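Local structure of lovastatin nonaketide synthase, polyketide synthase component (7CPX) at residues 1113-1118 against 1139-1144. The protein builds the nonaketide backbone of lovastatin from malonyl-CoA as a homodimeric, iterative multidomain polyketide synthase that works in complex with lovC. The protein carries 2 engineered substitutions. Sequence-based numbering, arbitrary orientation.
Sequences NRVNIN and HNMQRA
Asn1113 O takes the backbone N-H of Arg1143 in a hydrogen bond of 2.9 Å, with an angle of 154° at the hydrogen. The same oxygen also receives a CA-H...O contact from Gln1142 CA at 3.1 Å. The return bond, Asn1113 N to Arg1143 O, is weak because it is strongly bent. Val1115 N gives a second weak bond to Met1141 O. Between these bonds, Arg1114 and Gln1142 form an antiparallel non-hydrogen-bonded pair, and Gln1142 CB packs against Arg1114 CA.

Val1115 points to the same face of the sheet as Met1141 and Arg1143, and its two methyls divide the work. Val1115 CG1 meets the end of the Met1141 chain, at CE, 3.7 Å away; the two side chains lie side by side. The Met1141 chain is extended up to its sulfur and then bends (chi3 62°), which places CE beside the valine. Val1115 CG2 packs on the aliphatic part of Arg1143, closest to CG at 3.5 Å. Beyond these carbons, Arg1143 NH2 is hydrogen-bonded to Ala1183 O. Phe1120, on helix 1117-1126, touches both Val1115 and Met1141.

The contact lies in the dehydratase domain, in the part predicted to be its C-terminal hotdog fold. Strand 1113-1115 is a short edge strand beside strand 1140-1144, and the chain turns from it into helix 1117-1126. Asn1116 is the N-cap of that helix, with OD1 weakly bonded to Ala1119 N. Where strand 1140-1144 begins, His1139 and Asn1140 together stand opposite Thr1151 of strand 1147-1152, which makes a classic beta bulge.

Ile1117, in the first turn of the helix, packs CG1 on the backbone of this bulge, Ile1117 CG1 lying 3.8 Å from Asn1140 CA. Ile1117 CD1 reaches Met1141 CB at 3.7 Å, with the two side chains crossing at about a right angle.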
loop_
_atom_site.group_PDB
_atom_site.type_symbol
_atom_site.label_atom_id
_atom_site.label_comp_id
_atom_site.label_asym_id
_atom_site.label_seq_id
_atom_site.Cartn_x
_atom_site.Cartn_y
_atom_site.Cartn_z
ATOM N N ASN A 1113 20.569 34.084 -27.668
ATOM C CA ASN A 1113 21.825 34.469 -27.049
ATOM C C ASN A 1113 22.390 33.295 -26.267
ATOM O O ASN A 1113 21.671 32.632 -25.512
ATOM C CB ASN A 1113 21.611 35.672 -26.133
ATOM C CG ASN A 1113 21.155 36.903 -26.889
ATOM O OD1 ASN A 1113 21.965 37.754 -27.256
ATOM N ND2 ASN A 1113 19.853 37.003 -27.127
ATOM N N ARG A 1114 23.679 33.032 -26.473
ATOM C CA ARG A 1114 24.342 31.885 -25.870
ATOM C C ARG A 1114 24.444 32.065 -24.363
ATOM O O ARG A 1114 25.268 32.844 -23.875
ATOM C CB ARG A 1114 25.730 31.696 -26.483
ATOM C CG ARG A 1114 26.446 30.434 -26.032
ATOM C CD ARG A 1114 27.914 30.467 -26.419
ATOM N NE ARG A 1114 28.618 31.569 -25.772
ATOM C CZ ARG A 1114 29.109 31.526 -24.540
ATOM N NH1 ARG A 1114 28.996 30.444 -23.787
ATOM N NH2 ARG A 1114 29.728 32.596 -24.052
ATOM N N VAL A 1115 23.605 31.346 -23.622
ATOM C CA VAL A 1115 23.599 31.439 -22.169
ATOM C C VAL A 1115 24.891 30.839 -21.635
ATOM O O VAL A 1115 25.170 29.651 -21.835
ATOM C CB VAL A 1115 22.377 30.721 -21.588
ATOM C CG1 VAL A 1115 22.485 30.637 -20.080
ATOM C CG2 VAL A 1115 21.101 31.426 -22.012
ATOM N N ASN A 1116 25.683 31.656 -20.948
ATOM C CA ASN A 1116 26.883 31.158 -20.290
ATOM C C ASN A 1116 26.460 30.201 -19.185
ATOM O O ASN A 1116 25.935 30.625 -18.150
ATOM C CB ASN A 1116 27.704 32.317 -19.735
ATOM C CG ASN A 1116 29.020 31.865 -19.130
ATOM O OD1 ASN A 1116 29.178 30.708 -18.744
ATOM N ND2 ASN A 1116 29.970 32.786 -19.041
ATOM N N ILE A 1117 26.686 28.905 -19.406
ATOM C CA ILE A 1117 26.197 27.896 -18.473
ATOM C C ILE A 1117 26.750 28.145 -17.077
ATOM O O ILE A 1117 26.026 28.038 -16.080
ATOM C CB ILE A 1117 26.556 26.488 -18.980
ATOM C CG1 ILE A 1117 25.863 26.206 -20.317
ATOM C CG2 ILE A 1117 26.178 25.448 -17.947
ATOM C CD1 ILE A 1117 24.352 26.284 -20.264
ATOM N N ASN A 1118 28.038 28.473 -16.982
ATOM C CA ASN A 1118 28.620 28.764 -15.678
ATOM C C ASN A 1118 27.924 29.953 -15.028
ATOM O O ASN A 1118 27.550 29.900 -13.854
ATOM C CB ASN A 1118 30.119 29.026 -15.822
ATOM C CG ASN A 1118 30.877 27.806 -16.302
ATOM O OD1 ASN A 1118 31.347 26.998 -15.502
ATOM N ND2 ASN A 1118 30.997 27.665 -17.616
ATOM N N HIS A 1139 24.974 20.968 -20.902
ATOM C CA HIS A 1139 26.185 21.180 -21.686
ATOM C C HIS A 1139 26.222 22.584 -22.276
ATOM O O HIS A 1139 27.210 23.310 -22.120
ATOM C CB HIS A 1139 26.279 20.133 -22.795
ATOM C CG HIS A 1139 27.329 20.433 -23.817
ATOM N ND1 HIS A 1139 28.661 20.580 -23.495
ATOM C CD2 HIS A 1139 27.243 20.622 -25.156
ATOM C CE1 HIS A 1139 29.350 20.842 -24.592
ATOM N NE2 HIS A 1139 28.513 20.872 -25.612
ATOM N N ASN A 1140 25.151 22.984 -22.956
ATOM C CA ASN A 1140 25.086 24.312 -23.544
ATOM C C ASN A 1140 23.630 24.714 -23.692
ATOM O O ASN A 1140 22.760 23.873 -23.929
ATOM C CB ASN A 1140 25.780 24.361 -24.908
ATOM C CG ASN A 1140 24.976 23.674 -25.992
ATOM O OD1 ASN A 1140 24.273 22.698 -25.736
ATOM N ND2 ASN A 1140 25.068 24.189 -27.211
ATOM N N MET A 1141 23.376 26.013 -23.566
ATOM C CA MET A 1141 22.033 26.543 -23.707
ATOM C C MET A 1141 22.101 27.912 -24.363
ATOM O O MET A 1141 23.121 28.603 -24.318
ATOM C CB MET A 1141 21.317 26.635 -22.354
ATOM C CG MET A 1141 19.875 27.106 -22.451
ATOM S SD MET A 1141 18.954 26.904 -20.916
ATOM C CE MET A 1141 19.887 27.964 -19.817
ATOM N N GLN A 1142 20.991 28.296 -24.981
ATOM C CA GLN A 1142 20.864 29.601 -25.610
ATOM C C GLN A 1142 19.394 29.987 -25.601
ATOM O O GLN A 1142 18.536 29.167 -25.940
ATOM C CB GLN A 1142 21.424 29.583 -27.034
ATOM C CG GLN A 1142 20.861 28.486 -27.924
ATOM C CD GLN A 1142 21.740 27.255 -27.958
ATOM O OE1 GLN A 1142 22.069 26.681 -26.920
ATOM N NE2 GLN A 1142 22.134 26.844 -29.157
ATOM N N ARG A 1143 19.111 31.231 -25.221
ATOM C CA ARG A 1143 17.746 31.664 -24.949
ATOM C C ARG A 1143 17.401 32.927 -25.723
ATOM O O ARG A 1143 18.259 33.774 -25.977
ATOM C CB ARG A 1143 17.532 31.934 -23.457
ATOM C CG ARG A 1143 18.250 33.178 -22.944
ATOM C CD ARG A 1143 17.825 33.527 -21.537
ATOM N NE ARG A 1143 16.386 33.733 -21.439
ATOM C CZ ARG A 1143 15.760 34.826 -21.855
ATOM N NH1 ARG A 1143 16.418 35.830 -22.409
ATOM N NH2 ARG A 1143 14.441 34.913 -21.713
ATOM N N ALA A 1144 16.122 33.054 -26.071
ATOM C CA ALA A 1144 15.588 34.277 -26.656
ATOM C C ALA A 1144 14.093 34.100 -26.876
ATOM O O ALA A 1144 13.582 32.977 -26.914
ATOM C CB ALA A 1144 16.273 34.628 -27.974
#